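Local coordinates for protein putative NADPH-dependent oxidoreductase (Desulfitobacterium hafniense DCB-2, PDB 3DB2) that probably works as an NADPH-dependent oxidoreductase of the GFO/IDH/MocA family, joining a Rossmann-fold nucleotide-binding domain to a C-terminal sheet domain, at residues K78-I83 with A106-Q111; I93-P98 with V118-G123. All coordinates share one frame; numbering follows the deposited sequence.

Interaction 1 (K78-I83 with A106-Q111)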
# COMPACT_ATOMS: atom_id res chain seq x y z
N LYS C 78 21.11 -4.57 24.25
CA LYS C 78 21.41 -5.27 25.49
C LYS C 78 20.56 -6.50 25.71
O LYS C 78 20.70 -7.21 26.70
CB LYS C 78 21.24 -4.22 26.59
CG LYS C 78 22.18 -3.03 26.46
CD LYS C 78 23.60 -3.43 26.09
CE LYS C 78 24.67 -2.49 26.60
NZ LYS C 78 26.02 -2.85 26.08
N HIS C 79 19.64 -6.81 24.78
CA HIS C 79 18.79 -7.98 24.97
C HIS C 79 19.60 -9.26 25.11
O HIS C 79 19.33 -10.09 25.99
CB HIS C 79 17.80 -8.09 23.80
CG HIS C 79 16.67 -7.10 23.78
ND1 HIS C 79 15.72 -7.10 22.78
CD2 HIS C 79 16.30 -6.08 24.60
CE1 HIS C 79 14.83 -6.14 22.97
NE2 HIS C 79 15.15 -5.50 24.08
N ALA C 80 20.57 -9.45 24.24
CA ALA C 80 21.35 -10.67 24.13
C ALA C 80 22.12 -10.98 25.42
O ALA C 80 21.98 -12.05 26.00
CB ALA C 80 22.38 -10.58 23.00
N GLU C 81 22.93 -10.04 25.90
CA GLU C 81 23.69 -10.37 27.12
C GLU C 81 22.76 -10.49 28.31
O GLU C 81 22.99 -11.24 29.27
CB GLU C 81 24.77 -9.30 27.35
CG GLU C 81 24.21 -7.92 27.57
CD GLU C 81 25.28 -6.86 27.67
OE1 GLU C 81 25.57 -6.24 26.63
OE2 GLU C 81 25.79 -6.65 28.79
N VAL C 82 21.65 -9.73 28.34
CA VAL C 82 20.79 -9.85 29.52
C VAL C 82 20.07 -11.19 29.52
O VAL C 82 19.99 -11.89 30.53
CB VAL C 82 19.81 -8.69 29.59
CG1 VAL C 82 18.84 -8.91 30.74
CG2 VAL C 82 20.55 -7.37 29.76
N ILE C 83 19.54 -11.57 28.36
CA ILE C 83 18.93 -12.90 28.21
C ILE C 83 19.94 -13.99 28.53
O ILE C 83 19.64 -14.97 29.23
CB ILE C 83 18.34 -13.10 26.79
CG1 ILE C 83 17.19 -12.14 26.47
CG2 ILE C 83 17.91 -14.53 26.58
CD1 ILE C 83 16.91 -11.97 24.97
N ALA C 106 20.70 -12.01 17.69
CA ALA C 106 19.50 -12.85 17.61
C ALA C 106 19.95 -14.30 17.70
O ALA C 106 19.30 -15.13 18.33
CB ALA C 106 18.73 -12.62 16.32
N GLN C 107 21.06 -14.60 17.02
CA GLN C 107 21.58 -15.97 17.03
C GLN C 107 22.06 -16.36 18.42
O GLN C 107 21.91 -17.49 18.88
CB GLN C 107 22.73 -16.09 16.02
CG GLN C 107 22.23 -16.12 14.59
CD GLN C 107 23.34 -16.10 13.56
OE1 GLN C 107 24.42 -15.54 13.75
NE2 GLN C 107 23.04 -16.74 12.42
N ARG C 108 22.65 -15.42 19.15
CA ARG C 108 23.09 -15.74 20.50
C ARG C 108 21.89 -16.11 21.35
O ARG C 108 21.99 -16.98 22.19
CB ARG C 108 23.85 -14.56 21.11
CG ARG C 108 25.33 -14.59 20.72
CD ARG C 108 25.99 -13.24 20.96
NE ARG C 108 25.93 -12.84 22.37
CZ ARG C 108 26.26 -11.65 22.83
NH1 ARG C 108 26.69 -10.72 21.98
NH2 ARG C 108 26.16 -11.38 24.13
N ILE C 109 20.76 -15.45 21.13
CA ILE C 109 19.59 -15.64 21.97
C ILE C 109 18.94 -16.97 21.64
O ILE C 109 18.52 -17.75 22.49
CB ILE C 109 18.63 -14.45 21.79
CG1 ILE C 109 19.20 -13.13 22.29
CG2 ILE C 109 17.29 -14.77 22.42
CD1 ILE C 109 18.46 -11.92 21.74
N ASP C 110 18.83 -17.30 20.36
CA ASP C 110 18.31 -18.63 20.00
C ASP C 110 19.18 -19.72 20.64
O ASP C 110 18.69 -20.69 21.20
CB ASP C 110 18.25 -18.72 18.49
CG ASP C 110 17.51 -19.91 17.92
OD1 ASP C 110 16.59 -20.45 18.57
OD2 ASP C 110 17.87 -20.33 16.79
N GLN C 111 20.49 -19.53 20.60
CA GLN C 111 21.40 -20.58 21.07
C GLN C 111 21.32 -20.81 22.57
O GLN C 111 21.24 -21.94 23.08
CB GLN C 111 22.80 -20.14 20.67
CG GLN C 111 23.87 -20.96 21.39
CD GLN C 111 24.16 -22.28 20.72
OE1 GLN C 111 23.44 -22.72 19.82
NE2 GLN C 111 25.25 -22.91 21.18

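Interaction 2 (I93-P98 with V118-G123)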
# COMPACT_ATOMS: atom_id res chain seq x y z
N ILE C 93 12.14 -16.48 30.08
CA ILE C 93 12.43 -15.20 29.50
C ILE C 93 11.22 -14.61 28.79
O ILE C 93 10.66 -15.23 27.89
CB ILE C 93 13.56 -15.31 28.45
CG1 ILE C 93 14.89 -15.90 28.94
CG2 ILE C 93 13.77 -13.96 27.80
CD1 ILE C 93 15.61 -15.03 29.95
N TYR C 94 10.84 -13.41 29.19
CA TYR C 94 10.04 -12.49 28.38
C TYR C 94 11.02 -11.37 27.97
O TYR C 94 11.67 -10.73 28.79
CB TYR C 94 8.75 -12.03 29.08
CG TYR C 94 8.00 -11.03 28.22
CD1 TYR C 94 8.27 -9.66 28.28
CD2 TYR C 94 7.04 -11.46 27.33
CE1 TYR C 94 7.62 -8.74 27.51
CE2 TYR C 94 6.36 -10.54 26.53
CZ TYR C 94 6.66 -9.20 26.64
OH TYR C 94 6.02 -8.26 25.87
N VAL C 95 11.07 -11.10 26.67
CA VAL C 95 11.80 -9.95 26.16
C VAL C 95 10.90 -9.17 25.18
O VAL C 95 10.10 -9.72 24.42
CB VAL C 95 13.16 -10.31 25.53
CG1 VAL C 95 13.05 -11.09 24.25
CG2 VAL C 95 13.99 -9.05 25.28
N GLU C 96 11.01 -7.84 25.26
CA GLU C 96 10.22 -6.99 24.38
C GLU C 96 10.74 -7.15 22.96
O GLU C 96 11.87 -7.55 22.69
CB GLU C 96 10.32 -5.51 24.69
CG GLU C 96 9.07 -4.97 25.36
CD GLU C 96 7.83 -5.23 24.52
OE1 GLU C 96 7.89 -5.47 23.30
OE2 GLU C 96 6.75 -5.19 25.15
N LYS C 97 9.88 -6.80 22.01
CA LYS C 97 10.21 -6.88 20.62
C LYS C 97 11.28 -5.87 20.12
O LYS C 97 11.23 -4.80 20.84
CB LYS C 97 9.06 -6.72 19.64
CG LYS C 97 7.97 -5.77 20.04
CD LYS C 97 8.39 -4.34 20.28
CE LYS C 97 8.74 -3.65 18.97
NZ LYS C 97 8.32 -2.21 19.09
N PRO C 98 12.18 -5.86 19.12
CA PRO C 98 12.79 -6.80 18.09
C PRO C 98 13.50 -7.66 19.15
O PRO C 98 13.89 -7.06 20.16
CB PRO C 98 13.61 -6.00 17.16
CG PRO C 98 13.99 -4.81 17.98
CD PRO C 98 12.84 -4.54 18.90
N VAL C 118 15.03 -23.02 28.83
CA VAL C 118 13.98 -22.17 29.41
C VAL C 118 12.96 -21.76 28.37
O VAL C 118 13.24 -21.74 27.17
CB VAL C 118 14.64 -20.96 30.09
CG1 VAL C 118 15.61 -21.44 31.16
CG2 VAL C 118 15.37 -20.08 29.12
N LYS C 119 11.74 -21.48 28.74
CA LYS C 119 10.67 -20.85 28.04
C LYS C 119 11.12 -19.44 27.63
O LYS C 119 11.81 -18.71 28.35
CB LYS C 119 9.39 -20.74 28.85
CG LYS C 119 8.89 -22.07 29.38
CD LYS C 119 9.16 -23.22 28.41
CE LYS C 119 8.31 -24.42 28.82
NZ LYS C 119 8.18 -25.39 27.70
N PHE C 120 10.71 -19.07 26.43
CA PHE C 120 11.06 -17.79 25.83
C PHE C 120 9.87 -17.24 25.05
O PHE C 120 9.36 -18.02 24.24
CB PHE C 120 12.27 -17.99 24.93
CG PHE C 120 12.64 -16.76 24.12
CD1 PHE C 120 13.49 -15.82 24.69
CD2 PHE C 120 12.16 -16.53 22.84
CE1 PHE C 120 13.81 -14.68 23.99
CE2 PHE C 120 12.47 -15.39 22.14
CZ PHE C 120 13.32 -14.47 22.72
N LEU C 121 9.56 -15.98 25.27
CA LEU C 121 8.64 -15.21 24.41
C LEU C 121 9.31 -13.88 24.07
O LEU C 121 9.82 -13.15 24.92
CB LEU C 121 7.26 -15.07 25.03
CG LEU C 121 6.18 -14.31 24.25
CD1 LEU C 121 5.80 -15.05 22.98
CD2 LEU C 121 4.93 -14.08 25.10
N CYS C 122 9.32 -13.54 22.78
CA CYS C 122 9.68 -12.19 22.35
C CYS C 122 8.37 -11.47 22.03
O CYS C 122 7.67 -11.84 21.09
CB CYS C 122 10.62 -12.21 21.15
SG CYS C 122 11.06 -10.55 20.61
N GLY C 123 7.94 -10.51 22.81
CA GLY C 123 6.65 -9.91 22.81
C GLY C 123 6.35 -8.98 21.65
O GLY C 123 6.58 -7.79 21.74

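Interaction 1 (K78-I83 with A106-Q111)
The guanidinium of Arg108 lies flat against the small side chain of Ala80, whose CB sits over the centre of one face, 4.0 Å from Arg108 CZ. The methyl suits this place: it fits over the planar group and brings no polar atom of its own. The backbone N of Glu81 approaches the same guanidinium obliquely, 3.9 Å from Arg108 NH2. The side chain of Arg108 starts with CG anti to its carbonyl carbon and bends at chi3 (61°), which carries the guanidinium across to helix 79-88. There NH2 forms a salt bridge with Glu84, one turn beyond Ala80, so the cation is held by its charge partner while its face rests on the methyl. Glu81 turns elsewhere: its carboxylate forms a salt bridge with Lys78, Glu81 OE1 to Lys78 NZ 3.5 Å, long enough that the hydrogen bond in it is weak.

Away from this polar margin the contact is apolar. Ile109 projects toward the first helix, and its CG1 comes 3.7 Å from Ala80 CA, packing directly against backbone that the short alanine leaves accessible. Ile83 crosses Ile109 at about a right angle, and its CD1 meets Ile109 CD1 at 3.6 Å. Both isoleucines place CG1 beside the backbone N, with chi1 near -65°, which turns both chains into the interface, where Ile83 CD1 rests against CG1, CG2 and CD1 of Ile109. His79 grazes Ile109 CD1 with its CB and sends its ring away, ND1 hydrogen-bonding to Ile99 O.

The two segment axes approach to 8.9 Å and run nearly parallel, 19° apart. Ile83 also touches Ile93 and Val95 of strand 92-96, so the helices pack on each other and on the parallel sheet, as neighbouring helices on one side of a Rossmann fold do.

Interaction 2 (I93-P98 with V118-G123)
Strands 92-96 and 120-123 flank helix 103-116 in a beta-alpha-beta unit of the Rossmann fold and pair in parallel. Four main-chain bonds join them, alternating in direction: Ile93 N to Lys119 O, Leu121 N to Ile93 O, Val95 N to Leu121 O (3.0 Å, 170° at the hydrogen) and Gly123 N to Val95 O. On the face that carries Ile93, Val95 and Phe120, covered by helix 79-88, the two beta-branched residues cross the Phe120 side chain obliquely, Ile93 CG2 3.6 Å from Phe120 CD1 and Val95 CG1 3.7 Å from Phe120 CE1.

On the other face Tyr94 and Leu121 lie side by side, Leu121 CD2 reaching the ring edge 4.0 Å from Tyr94 CD2. With CG anti to its backbone N (chi1 177°), Tyr94 carries its hydroxyl close to Gly123, Tyr94 OH 3.5 Å from Gly123 CA, and on to a hydrogen bond with Glu306; a CB on Gly123 would clash with that oxygen. An alanine at Tyr94 would probably loosen this face, losing the packing on Leu121 and Gly123 and the bond to Glu306. At the strand end, Glu96 OE2 is hydrogen-bonded to Trp16 NE1, and Glu96 OE1 accepts Lys97 N at 2.7 Å from above the carboxylate plane.

In the fold
From the N terminus, the chain enters helix 79-88 through 78-83, passes through strand 92-96, returns along helix 103-116 and enters strand 120-123, parallel to 92-96. Interaction 1 closes a loop of 22 residues that contains the first strand of interaction 2; interaction 2 closes one of 19 that contains the second helix segment of interaction 1. The two cross rather than nest. Interaction 1 ties helix to helix and interaction 2 strand to strand, and their centres lie 10 Å apart. Ile109 and Phe120 join them, CG2 to CE1 3.8 Å, while His79 packs against Val95. Together they bind two helices to the 120-123 end of the parallel sheet.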